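Local coordinates for protein cytochrome c2 (Rhodobacter capsulatus, PDB 1VYD) that carries electrons on a covalently bound heme c, donating them to oxidized bacteriochlorophyll in photosynthesis, and may also act in the respiratory chain, at residues A73-D78 with A92-A97; F10-T15 with F98-G103; W67-I72 with Y110-V115. The protein carries 1 engineered substitution. One frame throughout, in Å; residues are numbered along the deposited sequence.

Contact 1 (A73-D78 with A92-A97); sequences ATYVKD and AKTEMA. Engineered in segment 92-97: E95 (natural residue Gly). With HEM (protoporphyrin IX containing Fe), chain C.
Y75 and M96 meet beside the heme in a Met-aromatic contact. The sulfur SD of M96 lies 4.8 Å from the centroid of the Y75 ring and approaches it obliquely. CG of M96 stands anti to the backbone N (chi1 170°), and the chain runs on extended over the porphyrin. This brings SD to the heme iron at 2.4 Å, with H17 as the other axial ligand. H17 and M96 together give the His-Met iron coordination of the cytochrome c fold.

Apolar contacts hold the methyl end of M96. CE lies 4.0 Å from CG2 of V76, and the Y75 ring carbon CE2 is also close to it. V76 CG2 itself rests on the heme methyl CMB.

Polar contacts gather round one heme propionate. A water bridges Y75 OH and T94 OG1, at 2.5 Å from each of these oxygens, and donates to the propionate oxygen O1D. T94 OG1 also accepts from M96 N at 2.9 Å, an ST turn that ends on the ligand residue itself. The backbone N of E95, an engineered residue that is Gly in the natural protein, gives O1D a nearly straight bond of 3.1 Å (173°).

Contact 2 (F10-T15 with F98-G103); sequences FNKCKT and FKLAKG. With HEM (protoporphyrin IX containing Fe), chain C.
K12 lays the aliphatic part of its side chain against the ring of F98. Its CG comes within 3.6 Å of F98 CZ, and CB is close to the same corner of the ring. The two side chains run at a slant to each other, and CG meets the ring obliquely. F98 has CG anti to its backbone N (chi1 174°), which carries the ring across from 98-103 to the lysine. The near end of F98 belongs to the heme: its CB is 3.7 Å from the heme methyl CMC. F98 thus lies between the heme methyl and the lysine chain.

Further along, K12 crosses L100 at about a right angle. Its CE lies 3.8 Å from CD1 of L100. The other branch of the leucine, CD2, touches the heme side-arm carbon CBB, of the former vinyl group near C13, at 3.9 Å. The lysine chain is bent at chi2 and chi3, and its end leads away from 98-103. There NZ forms a salt bridge with E9. It also donates to N11 OD1 at 3.0 Å, in the carbonyl plane and on a lone pair.

Behind K12 the backbone is tightly turned, and F10 O accepts from both C13 N and K14 N. C13 CB packs on one face of the F10 ring. Segment 98-103, which follows the methionine ligand, packs against the heme edge on the side of C13. C13 is a covalent heme attachment residue, and with C16 and H17 it makes up the CXXCH heme-binding motif of c-type cytochromes.

Contact 3 (W67-I72 with Y110-V115); sequences WTEEDI and YLASVV. With HEM (protoporphyrin IX containing Fe), chain C.
The backbones of 67-72 and 110-115 come nearest at E69 and A112, whose CA atoms are 7.2 Å apart. The first segment starts helix 69-77, and the second lies near the end of helix 104-113, the C-terminal helix of the cytochrome c fold. T68 is the N-cap of the first helix. Its OG1 accepts from D71 N at 3.2 Å in a nearly straight bond (170°). The same hydroxyl donates to D71 OD1 at 2.6 Å, reaching it from above the carboxylate plane.

Across the contact, E69 reaches over to A112. CG is anti to the carbonyl carbon (chi1 -73°) and the rest is extended, which brings the carboxylate to the alanine methyl. E69 OE2 lies 3.4 Å from A112 CB, a van der Waals touch at the partly exposed margin. Deeper in, I72 and L111 point toward each other's segments, and CG2 of I72 is 4.3 Å from CD1 of L111. That same leucine carbon reaches the heme methyl CMB at 4.1 Å, so L111 links the helix contact to the heme.

W67, next to the N-cap residue, makes no contact with 110-115 but binds the heme. Its indole N-H points in the ring plane at a propionate: NE1 donates to O1A of the heme at 3.0 Å, with an N-H...O angle of 169°.

In the fold
All three contacts touch the one heme. Contact centres lie about 11 Å (1 and 2), about 14 Å (2 and 3) and about 15 Å (1 and 3) apart. Contacts 1 and 3 share helix 69-77 and sit on opposite sides of the chain's centre; the rings of Y75 and W67 join them. Segments 92-97 and 98-103 are consecutive in the loop before helix 104-113, and V76 O probably accepts a hydrogen bond from L100 N. F10 packs on Y110 and L111, linking contacts 2 and 3. Along the chain the order is 10-15, 67-72, 73-78, 92-97, 98-103, 110-115. Segments far apart in sequence thus converge on the heme, and the region after helix 3-9 packs on helix 104-113.

Contact 1 (A73-D78 with A92-A97)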
loop_
_atom_site.group_PDB
_atom_site.type_symbol
_atom_site.label_atom_id
_atom_site.label_comp_id
_atom_site.label_asym_id
_atom_site.label_seq_id
_atom_site.Cartn_x
_atom_site.Cartn_y
_atom_site.Cartn_z
ATOM N N ALA A 73 -1.460 -5.158 5.789
ATOM C CA ALA A 73 -0.615 -5.647 6.883
ATOM C C ALA A 73 0.295 -6.790 6.485
ATOM O O ALA A 73 1.440 -6.787 6.928
ATOM C CB ALA A 73 -1.449 -6.308 8.017
ATOM N N THR A 74 -0.173 -7.753 5.688
ATOM C CA THR A 74 0.732 -8.862 5.303
ATOM C C THR A 74 1.641 -8.455 4.170
ATOM O O THR A 74 2.763 -8.939 4.006
ATOM C CB THR A 74 -0.095 -10.071 4.799
ATOM O OG1 THR A 74 -1.024 -10.527 5.812
ATOM C CG2 THR A 74 0.795 -11.236 4.440
ATOM N N TYR A 75 1.114 -7.664 3.206
ATOM C CA TYR A 75 1.938 -7.313 2.029
ATOM C C TYR A 75 3.165 -6.510 2.423
ATOM O O TYR A 75 4.237 -6.706 1.893
ATOM C CB TYR A 75 1.135 -6.450 1.073
ATOM C CG TYR A 75 1.922 -5.669 0.030
ATOM C CD1 TYR A 75 2.453 -6.255 -1.123
ATOM C CD2 TYR A 75 2.044 -4.288 0.161
ATOM C CE1 TYR A 75 3.018 -5.504 -2.136
ATOM C CE2 TYR A 75 2.575 -3.514 -0.841
ATOM C CZ TYR A 75 3.103 -4.144 -1.964
ATOM O OH TYR A 75 3.654 -3.347 -2.962
ATOM N N VAL A 76 3.047 -5.584 3.323
ATOM C CA VAL A 76 4.047 -4.616 3.842
ATOM C C VAL A 76 5.130 -5.328 4.618
ATOM O O VAL A 76 6.307 -4.972 4.598
ATOM C CB VAL A 76 3.078 -3.640 4.564
ATOM C CG1 VAL A 76 3.168 -3.509 6.070
ATOM C CG2 VAL A 76 2.935 -2.296 3.910
ATOM N N LYS A 77 4.915 -6.488 5.248
ATOM C CA LYS A 77 5.934 -7.298 5.901
ATOM C C LYS A 77 6.838 -7.923 4.845
ATOM O O LYS A 77 8.045 -8.094 5.111
ATOM C CB LYS A 77 5.423 -8.477 6.734
ATOM C CG LYS A 77 4.770 -8.131 8.032
ATOM C CD LYS A 77 3.608 -9.070 8.342
ATOM C CE LYS A 77 3.275 -8.964 9.828
ATOM N NZ LYS A 77 1.856 -8.511 10.060
ATOM N N ASP A 78 6.287 -8.258 3.678
ATOM C CA ASP A 78 7.211 -8.810 2.659
ATOM C C ASP A 78 6.486 -8.799 1.336
ATOM O O ASP A 78 5.726 -9.725 1.020
ATOM C CB ASP A 78 7.642 -10.230 3.056
ATOM C CG ASP A 78 8.724 -10.773 2.182
ATOM O OD1 ASP A 78 9.511 -11.517 2.803
ATOM O OD2 ASP A 78 8.961 -10.510 0.976
ATOM N N ALA A 92 6.980 -13.634 -9.585
ATOM C CA ALA A 92 6.366 -12.352 -9.274
ATOM C C ALA A 92 7.463 -11.468 -8.680
ATOM O O ALA A 92 8.213 -11.934 -7.813
ATOM C CB ALA A 92 5.238 -12.370 -8.240
ATOM N N LYS A 93 7.480 -10.226 -9.148
ATOM C CA LYS A 93 8.442 -9.235 -8.622
ATOM C C LYS A 93 7.705 -7.972 -8.150
ATOM O O LYS A 93 6.662 -7.513 -8.664
ATOM C CB LYS A 93 9.402 -8.912 -9.763
ATOM C CG LYS A 93 10.556 -9.860 -10.069
ATOM C CD LYS A 93 11.764 -9.243 -10.767
ATOM C CE LYS A 93 12.584 -8.387 -9.797
ATOM N NZ LYS A 93 13.166 -7.122 -10.332
ATOM N N THR A 94 8.311 -7.236 -7.226
ATOM C CA THR A 94 7.817 -5.997 -6.700
ATOM C C THR A 94 8.850 -4.867 -6.753
ATOM O O THR A 94 10.031 -5.076 -6.531
ATOM C CB THR A 94 7.414 -6.161 -5.202
ATOM O OG1 THR A 94 7.149 -4.854 -4.656
ATOM C CG2 THR A 94 8.640 -6.718 -4.513
ATOM N N GLU A 95 8.399 -3.627 -6.940
ATOM C CA GLU A 95 9.281 -2.476 -6.975
ATOM C C GLU A 95 9.397 -1.898 -5.566
ATOM O O GLU A 95 10.081 -0.895 -5.352
ATOM C CB GLU A 95 8.828 -1.309 -7.822
ATOM C CG GLU A 95 8.900 -1.470 -9.301
ATOM C CD GLU A 95 10.278 -1.201 -9.878
ATOM O OE1 GLU A 95 11.283 -1.715 -9.338
ATOM O OE2 GLU A 95 10.324 -0.468 -10.904
ATOM N N MET A 96 8.505 -2.299 -4.689
ATOM C CA MET A 96 8.518 -1.694 -3.343
ATOM C C MET A 96 9.626 -2.437 -2.586
ATOM O O MET A 96 9.418 -3.541 -2.165
ATOM C CB MET A 96 7.154 -1.823 -2.709
ATOM C CG MET A 96 7.270 -1.417 -1.207
ATOM S SD MET A 96 5.562 -1.258 -0.667
ATOM C CE MET A 96 5.747 -1.698 1.060
ATOM N N ALA A 97 10.829 -1.900 -2.498
ATOM C CA ALA A 97 11.899 -2.633 -1.795
ATOM C C ALA A 97 12.084 -2.050 -0.385
ATOM O O ALA A 97 12.951 -1.205 -0.098
ATOM C CB ALA A 97 13.233 -2.507 -2.522
HETATM C CHA HEM C . 3.130 0.030 -3.581
HETATM C CHB HEM C . 1.979 0.529 1.127
HETATM C CHC HEM C . 6.613 1.693 2.095
HETATM C CHD HEM C . 7.498 2.010 -2.689
HETATM C C1A HEM C . 2.465 -0.004 -2.360
HETATM C C2A HEM C . 1.089 -0.409 -2.153
HETATM C C3A HEM C . 0.820 -0.278 -0.872
HETATM C C4A HEM C . 1.998 0.207 -0.222
HETATM C CMA HEM C . -0.429 -0.516 0.010
HETATM C CAA HEM C . 0.167 -0.891 -3.326
HETATM C CBA HEM C . -0.574 0.301 -3.884
HETATM C CGA HEM C . -1.535 0.093 -5.035
HETATM O O1A HEM C . -1.763 -1.073 -5.471
HETATM O O2A HEM C . -1.913 1.170 -5.556
HETATM C C1B HEM C . 3.164 0.893 1.736
HETATM C C2B HEM C . 3.286 1.051 3.164
HETATM C C3B HEM C . 4.576 1.326 3.401
HETATM C C4B HEM C . 5.275 1.416 2.161
HETATM C CMB HEM C . 2.094 0.937 4.177
HETATM C CAB HEM C . 5.304 1.475 4.760
HETATM C CBB HEM C . 5.153 0.478 5.710
HETATM C C1C HEM C . 7.228 1.882 0.862
HETATM C C2C HEM C . 8.592 2.370 0.707
HETATM C C3C HEM C . 8.839 2.430 -0.586
HETATM C C4C HEM C . 7.647 2.014 -1.306
HETATM C CMC HEM C . 9.453 2.753 1.924
HETATM C CAC HEM C . 10.148 2.754 -1.335
HETATM C CBC HEM C . 11.397 2.463 -0.842
HETATM C C1D HEM C . 6.368 1.537 -3.332
HETATM C C2D HEM C . 6.299 1.266 -4.744
HETATM C C3D HEM C . 5.093 0.722 -4.988
HETATM C C4D HEM C . 4.399 0.575 -3.731
HETATM C CMD HEM C . 7.432 1.627 -5.718
HETATM C CAD HEM C . 4.514 0.192 -6.298
HETATM C CBD HEM C . 4.778 -1.358 -6.302
HETATM C CGD HEM C . 4.985 -1.998 -7.646
HETATM O O1D HEM C . 5.445 -3.163 -7.558
HETATM O O2D HEM C . 4.874 -1.345 -8.730
HETATM N NA HEM C . 2.985 0.368 -1.166
HETATM N NB HEM C . 4.359 1.165 1.143
HETATM N NC HEM C . 6.673 1.657 -0.379
HETATM N ND HEM C . 5.208 1.078 -2.715
HETATM FE FE HEM C . 4.815 1.054 -0.787
HETATM O O HOH W 1 4.818 -4.122 -4.980
#

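Contact 2 (F10-T15 with F98-G103)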
loop_
_atom_site.group_PDB
_atom_site.type_symbol
_atom_site.label_atom_id
_atom_site.label_comp_id
_atom_site.label_asym_id
_atom_site.label_seq_id
_atom_site.Cartn_x
_atom_site.Cartn_y
_atom_site.Cartn_z
ATOM N N PHE A 10 3.756 5.387 9.949
ATOM C CA PHE A 10 3.785 5.836 8.578
ATOM C C PHE A 10 5.028 6.653 8.222
ATOM O O PHE A 10 5.351 6.797 7.031
ATOM C CB PHE A 10 2.536 6.766 8.294
ATOM C CG PHE A 10 2.233 6.834 6.823
ATOM C CD1 PHE A 10 1.780 5.684 6.154
ATOM C CD2 PHE A 10 2.693 7.940 6.072
ATOM C CE1 PHE A 10 1.527 5.701 4.792
ATOM C CE2 PHE A 10 2.492 7.911 4.703
ATOM C CZ PHE A 10 1.863 6.841 4.083
ATOM N N ASN A 11 5.871 7.062 9.182
ATOM C CA ASN A 11 7.166 7.641 9.019
ATOM C C ASN A 11 8.061 6.620 8.296
ATOM O O ASN A 11 8.989 7.143 7.718
ATOM C CB ASN A 11 7.934 8.055 10.305
ATOM C CG ASN A 11 8.286 6.931 11.298
ATOM O OD1 ASN A 11 8.021 5.728 11.089
ATOM N ND2 ASN A 11 8.807 7.235 12.470
ATOM N N LYS A 12 7.809 5.309 8.185
ATOM C CA LYS A 12 8.562 4.475 7.264
ATOM C C LYS A 12 7.980 4.468 5.845
ATOM O O LYS A 12 8.245 3.443 5.156
ATOM C CB LYS A 12 8.405 3.000 7.744
ATOM C CG LYS A 12 9.534 2.518 8.617
ATOM C CD LYS A 12 9.382 2.625 10.088
ATOM C CE LYS A 12 8.230 2.183 10.939
ATOM N NZ LYS A 12 8.305 2.963 12.223
ATOM N N CYS A 13 6.803 5.113 5.628
ATOM C CA CYS A 13 6.198 4.944 4.289
ATOM C C CYS A 13 6.392 6.202 3.503
ATOM O O CYS A 13 6.473 6.226 2.278
ATOM C CB CYS A 13 4.645 4.778 4.493
ATOM S SG CYS A 13 4.313 3.373 5.622
ATOM N N LYS A 14 6.498 7.290 4.267
ATOM C CA LYS A 14 6.523 8.653 3.688
ATOM C C LYS A 14 7.771 8.953 2.875
ATOM O O LYS A 14 7.709 9.875 2.061
ATOM C CB LYS A 14 6.375 9.769 4.721
ATOM C CG LYS A 14 7.585 10.363 5.311
ATOM C CD LYS A 14 7.349 11.808 5.779
ATOM C CE LYS A 14 8.261 12.761 4.964
ATOM N NZ LYS A 14 9.141 13.544 5.935
ATOM N N THR A 15 8.792 8.138 2.969
ATOM C CA THR A 15 9.985 8.318 2.129
ATOM C C THR A 15 9.640 8.024 0.675
ATOM O O THR A 15 10.431 8.347 -0.196
ATOM C CB THR A 15 10.924 7.149 2.604
ATOM O OG1 THR A 15 11.159 7.356 3.991
ATOM C CG2 THR A 15 12.277 7.234 1.967
ATOM N N PHE A 98 11.232 -2.541 0.494
ATOM C CA PHE A 98 11.204 -2.151 1.883
ATOM C C PHE A 98 10.217 -3.167 2.501
ATOM O O PHE A 98 9.177 -3.383 1.876
ATOM C CB PHE A 98 10.596 -0.754 2.130
ATOM C CG PHE A 98 10.486 -0.538 3.604
ATOM C CD1 PHE A 98 11.660 -0.416 4.339
ATOM C CD2 PHE A 98 9.287 -0.521 4.257
ATOM C CE1 PHE A 98 11.605 -0.209 5.692
ATOM C CE2 PHE A 98 9.204 -0.298 5.609
ATOM C CZ PHE A 98 10.370 -0.149 6.340
ATOM N N LYS A 99 10.674 -3.717 3.621
ATOM C CA LYS A 99 9.869 -4.701 4.330
ATOM C C LYS A 99 9.711 -4.101 5.723
ATOM O O LYS A 99 10.744 -3.652 6.297
ATOM C CB LYS A 99 10.555 -6.061 4.376
ATOM C CG LYS A 99 11.395 -6.542 3.220
ATOM C CD LYS A 99 12.019 -7.945 3.333
ATOM C CE LYS A 99 13.527 -8.048 3.031
ATOM N NZ LYS A 99 14.255 -9.183 3.748
ATOM N N LEU A 100 8.519 -4.036 6.231
ATOM C CA LEU A 100 8.220 -3.471 7.540
ATOM C C LEU A 100 8.311 -4.645 8.518
ATOM O O LEU A 100 7.596 -5.657 8.405
ATOM C CB LEU A 100 6.839 -2.801 7.534
ATOM C CG LEU A 100 6.276 -2.326 8.870
ATOM C CD1 LEU A 100 7.040 -1.111 9.403
ATOM C CD2 LEU A 100 4.781 -2.010 8.743
ATOM N N ALA A 101 9.096 -4.528 9.552
ATOM C CA ALA A 101 9.334 -5.663 10.464
ATOM C C ALA A 101 8.155 -5.831 11.389
ATOM O O ALA A 101 7.702 -6.952 11.503
ATOM C CB ALA A 101 10.601 -5.540 11.317
ATOM N N LYS A 102 7.638 -4.701 11.861
ATOM C CA LYS A 102 6.445 -4.811 12.756
ATOM C C LYS A 102 5.629 -3.546 12.497
ATOM O O LYS A 102 6.153 -2.527 12.045
ATOM C CB LYS A 102 7.000 -5.000 14.160
ATOM C CG LYS A 102 6.462 -4.337 15.370
ATOM C CD LYS A 102 7.451 -3.646 16.304
ATOM C CE LYS A 102 6.844 -2.309 16.705
ATOM N NZ LYS A 102 7.784 -1.186 17.043
ATOM N N GLY A 103 4.349 -3.516 12.832
ATOM C CA GLY A 103 3.462 -2.412 12.735
ATOM C C GLY A 103 2.483 -2.420 11.564
ATOM O O GLY A 103 1.693 -1.464 11.506
HETATM C CHA HEM C . 3.130 0.030 -3.581
HETATM C CHB HEM C . 1.979 0.529 1.127
HETATM C CHC HEM C . 6.613 1.693 2.095
HETATM C CHD HEM C . 7.498 2.010 -2.689
HETATM C C1A HEM C . 2.465 -0.004 -2.360
HETATM C C2A HEM C . 1.089 -0.409 -2.153
HETATM C C3A HEM C . 0.820 -0.278 -0.872
HETATM C C4A HEM C . 1.998 0.207 -0.222
HETATM C CMA HEM C . -0.429 -0.516 0.010
HETATM C CAA HEM C . 0.167 -0.891 -3.326
HETATM C CBA HEM C . -0.574 0.301 -3.884
HETATM C CGA HEM C . -1.535 0.093 -5.035
HETATM O O1A HEM C . -1.763 -1.073 -5.471
HETATM O O2A HEM C . -1.913 1.170 -5.556
HETATM C C1B HEM C . 3.164 0.893 1.736
HETATM C C2B HEM C . 3.286 1.051 3.164
HETATM C C3B HEM C . 4.576 1.326 3.401
HETATM C C4B HEM C . 5.275 1.416 2.161
HETATM C CMB HEM C . 2.094 0.937 4.177
HETATM C CAB HEM C . 5.304 1.475 4.760
HETATM C CBB HEM C . 5.153 0.478 5.710
HETATM C C1C HEM C . 7.228 1.882 0.862
HETATM C C2C HEM C . 8.592 2.370 0.707
HETATM C C3C HEM C . 8.839 2.430 -0.586
HETATM C C4C HEM C . 7.647 2.014 -1.306
HETATM C CMC HEM C . 9.453 2.753 1.924
HETATM C CAC HEM C . 10.148 2.754 -1.335
HETATM C CBC HEM C . 11.397 2.463 -0.842
HETATM C C1D HEM C . 6.368 1.537 -3.332
HETATM C C2D HEM C . 6.299 1.266 -4.744
HETATM C C3D HEM C . 5.093 0.722 -4.988
HETATM C C4D HEM C . 4.399 0.575 -3.731
HETATM C CMD HEM C . 7.432 1.627 -5.718
HETATM C CAD HEM C . 4.514 0.192 -6.298
HETATM C CBD HEM C . 4.778 -1.358 -6.302
HETATM C CGD HEM C . 4.985 -1.998 -7.646
HETATM O O1D HEM C . 5.445 -3.163 -7.558
HETATM O O2D HEM C . 4.874 -1.345 -8.730
HETATM N NA HEM C . 2.985 0.368 -1.166
HETATM N NB HEM C . 4.359 1.165 1.143
HETATM N NC HEM C . 6.673 1.657 -0.379
HETATM N ND HEM C . 5.208 1.078 -2.715
HETATM FE FE HEM C . 4.815 1.054 -0.787
#

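Contact 3 (W67-I72 with Y110-V115)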
loop_
_atom_site.group_PDB
_atom_site.type_symbol
_atom_site.label_atom_id
_atom_site.label_comp_id
_atom_site.label_asym_id
_atom_site.label_seq_id
_atom_site.Cartn_x
_atom_site.Cartn_y
_atom_site.Cartn_z
ATOM N N TRP A 67 -7.332 -4.216 -2.114
ATOM C CA TRP A 67 -6.754 -4.276 -0.810
ATOM C C TRP A 67 -7.739 -4.142 0.342
ATOM O O TRP A 67 -8.515 -3.198 0.430
ATOM C CB TRP A 67 -5.797 -3.056 -0.618
ATOM C CG TRP A 67 -4.665 -3.089 -1.592
ATOM C CD1 TRP A 67 -4.469 -2.272 -2.688
ATOM C CD2 TRP A 67 -3.521 -3.917 -1.491
ATOM N NE1 TRP A 67 -3.281 -2.549 -3.281
ATOM C CE2 TRP A 67 -2.700 -3.616 -2.592
ATOM C CE3 TRP A 67 -3.118 -4.921 -0.588
ATOM C CZ2 TRP A 67 -1.492 -4.293 -2.802
ATOM C CZ3 TRP A 67 -1.966 -5.614 -0.817
ATOM C CH2 TRP A 67 -1.144 -5.286 -1.933
ATOM N N THR A 68 -7.378 -4.825 1.443
ATOM C CA THR A 68 -8.110 -4.776 2.700
ATOM C C THR A 68 -7.023 -4.448 3.719
ATOM O O THR A 68 -5.835 -4.580 3.361
ATOM C CB THR A 68 -8.779 -6.126 3.040
ATOM O OG1 THR A 68 -7.815 -7.176 3.164
ATOM C CG2 THR A 68 -9.776 -6.531 1.966
ATOM N N GLU A 69 -7.319 -4.069 4.935
ATOM C CA GLU A 69 -6.340 -3.793 5.971
ATOM C C GLU A 69 -5.453 -4.992 6.266
ATOM O O GLU A 69 -4.235 -4.822 6.439
ATOM C CB GLU A 69 -7.055 -3.434 7.276
ATOM C CG GLU A 69 -7.662 -2.027 7.177
ATOM C CD GLU A 69 -8.268 -1.660 8.529
ATOM O OE1 GLU A 69 -7.618 -1.806 9.588
ATOM O OE2 GLU A 69 -9.458 -1.272 8.493
ATOM N N GLU A 70 -6.078 -6.162 6.344
ATOM C CA GLU A 70 -5.390 -7.420 6.621
ATOM C C GLU A 70 -4.458 -7.743 5.478
ATOM O O GLU A 70 -3.343 -8.165 5.774
ATOM C CB GLU A 70 -6.441 -8.548 6.789
ATOM C CG GLU A 70 -5.845 -9.870 7.226
ATOM C CD GLU A 70 -6.823 -11.028 7.273
ATOM O OE1 GLU A 70 -7.627 -11.245 6.314
ATOM O OE2 GLU A 70 -6.752 -11.827 8.259
ATOM N N ASP A 71 -4.838 -7.626 4.200
ATOM C CA ASP A 71 -3.877 -7.790 3.136
ATOM C C ASP A 71 -2.819 -6.674 3.151
ATOM O O ASP A 71 -1.698 -6.926 2.747
ATOM C CB ASP A 71 -4.496 -7.857 1.734
ATOM C CG ASP A 71 -5.530 -8.973 1.682
ATOM O OD1 ASP A 71 -6.713 -8.727 1.363
ATOM O OD2 ASP A 71 -5.101 -10.102 1.962
ATOM N N ILE A 72 -3.090 -5.434 3.504
ATOM C CA ILE A 72 -2.015 -4.444 3.532
ATOM C C ILE A 72 -0.968 -4.828 4.570
ATOM O O ILE A 72 0.242 -4.828 4.274
ATOM C CB ILE A 72 -2.580 -3.024 3.801
ATOM C CG1 ILE A 72 -3.393 -2.670 2.527
ATOM C CG2 ILE A 72 -1.420 -2.068 4.056
ATOM C CD1 ILE A 72 -4.082 -1.335 2.617
ATOM N N TYR A 110 -4.532 2.782 10.200
ATOM C CA TYR A 110 -4.346 4.200 9.947
ATOM C C TYR A 110 -4.725 4.541 8.487
ATOM O O TYR A 110 -5.238 5.629 8.234
ATOM C CB TYR A 110 -2.883 4.592 10.237
ATOM C CG TYR A 110 -2.531 5.969 9.732
ATOM C CD1 TYR A 110 -3.159 7.081 10.294
ATOM C CD2 TYR A 110 -1.655 6.174 8.691
ATOM C CE1 TYR A 110 -2.932 8.375 9.836
ATOM C CE2 TYR A 110 -1.330 7.459 8.222
ATOM C CZ TYR A 110 -2.035 8.525 8.756
ATOM O OH TYR A 110 -1.753 9.809 8.309
ATOM N N LEU A 111 -4.391 3.748 7.477
ATOM C CA LEU A 111 -4.766 4.077 6.102
ATOM C C LEU A 111 -6.282 4.046 5.889
ATOM O O LEU A 111 -6.817 4.923 5.192
ATOM C CB LEU A 111 -4.039 3.202 5.060
ATOM C CG LEU A 111 -2.509 3.344 5.005
ATOM C CD1 LEU A 111 -1.826 2.183 4.282
ATOM C CD2 LEU A 111 -2.147 4.640 4.309
ATOM N N ALA A 112 -7.026 3.153 6.548
ATOM C CA ALA A 112 -8.486 3.111 6.431
ATOM C C ALA A 112 -9.147 4.314 7.106
ATOM O O ALA A 112 -10.205 4.776 6.655
ATOM C CB ALA A 112 -9.108 1.867 7.118
ATOM N N SER A 113 -8.533 4.848 8.167
ATOM C CA SER A 113 -9.204 5.888 8.919
ATOM C C SER A 113 -9.023 7.267 8.313
ATOM O O SER A 113 -9.757 8.199 8.664
ATOM C CB SER A 113 -8.648 5.928 10.354
ATOM O OG SER A 113 -7.402 6.619 10.326
ATOM N N VAL A 114 -8.126 7.379 7.360
ATOM C CA VAL A 114 -7.691 8.675 6.842
ATOM C C VAL A 114 -8.673 9.305 5.888
ATOM O O VAL A 114 -8.690 10.515 5.718
ATOM C CB VAL A 114 -6.293 8.394 6.194
ATOM C CG1 VAL A 114 -6.356 8.360 4.682
ATOM C CG2 VAL A 114 -5.331 9.417 6.742
ATOM N N VAL A 115 -9.485 8.493 5.250
ATOM C CA VAL A 115 -10.525 8.988 4.357
ATOM C C VAL A 115 -11.722 9.366 5.219
ATOM O O VAL A 115 -12.591 10.121 4.799
ATOM C CB VAL A 115 -10.921 7.911 3.311
ATOM C CG1 VAL A 115 -9.675 7.355 2.602
ATOM C CG2 VAL A 115 -11.665 6.766 3.973
HETATM C CHA HEM C . 3.130 0.030 -3.581
HETATM C CHB HEM C . 1.979 0.529 1.127
HETATM C CHC HEM C . 6.613 1.693 2.095
HETATM C CHD HEM C . 7.498 2.010 -2.689
HETATM C C1A HEM C . 2.465 -0.004 -2.360
HETATM C C2A HEM C . 1.089 -0.409 -2.153
HETATM C C3A HEM C . 0.820 -0.278 -0.872
HETATM C C4A HEM C . 1.998 0.207 -0.222
HETATM C CMA HEM C . -0.429 -0.516 0.010
HETATM C CAA HEM C . 0.167 -0.891 -3.326
HETATM C CBA HEM C . -0.574 0.301 -3.884
HETATM C CGA HEM C . -1.535 0.093 -5.035
HETATM O O1A HEM C . -1.763 -1.073 -5.471
HETATM O O2A HEM C . -1.913 1.170 -5.556
HETATM C C1B HEM C . 3.164 0.893 1.736
HETATM C C2B HEM C . 3.286 1.051 3.164
HETATM C C3B HEM C . 4.576 1.326 3.401
HETATM C C4B HEM C . 5.275 1.416 2.161
HETATM C CMB HEM C . 2.094 0.937 4.177
HETATM C CAB HEM C . 5.304 1.475 4.760
HETATM C CBB HEM C . 5.153 0.478 5.710
HETATM C C1C HEM C . 7.228 1.882 0.862
HETATM C C2C HEM C . 8.592 2.370 0.707
HETATM C C3C HEM C . 8.839 2.430 -0.586
HETATM C C4C HEM C . 7.647 2.014 -1.306
HETATM C CMC HEM C . 9.453 2.753 1.924
HETATM C CAC HEM C . 10.148 2.754 -1.335
HETATM C CBC HEM C . 11.397 2.463 -0.842
HETATM C C1D HEM C . 6.368 1.537 -3.332
HETATM C C2D HEM C . 6.299 1.266 -4.744
HETATM C C3D HEM C . 5.093 0.722 -4.988
HETATM C C4D HEM C . 4.399 0.575 -3.731
HETATM C CMD HEM C . 7.432 1.627 -5.718
HETATM C CAD HEM C . 4.514 0.192 -6.298
HETATM C CBD HEM C . 4.778 -1.358 -6.302
HETATM C CGD HEM C . 4.985 -1.998 -7.646
HETATM O O1D HEM C . 5.445 -3.163 -7.558
HETATM O O2D HEM C . 4.874 -1.345 -8.730
HETATM N NA HEM C . 2.985 0.368 -1.166
HETATM N NB HEM C . 4.359 1.165 1.143
HETATM N NC HEM C . 6.673 1.657 -0.379
HETATM N ND HEM C . 5.208 1.078 -2.715
HETATM FE FE HEM C . 4.815 1.054 -0.787
#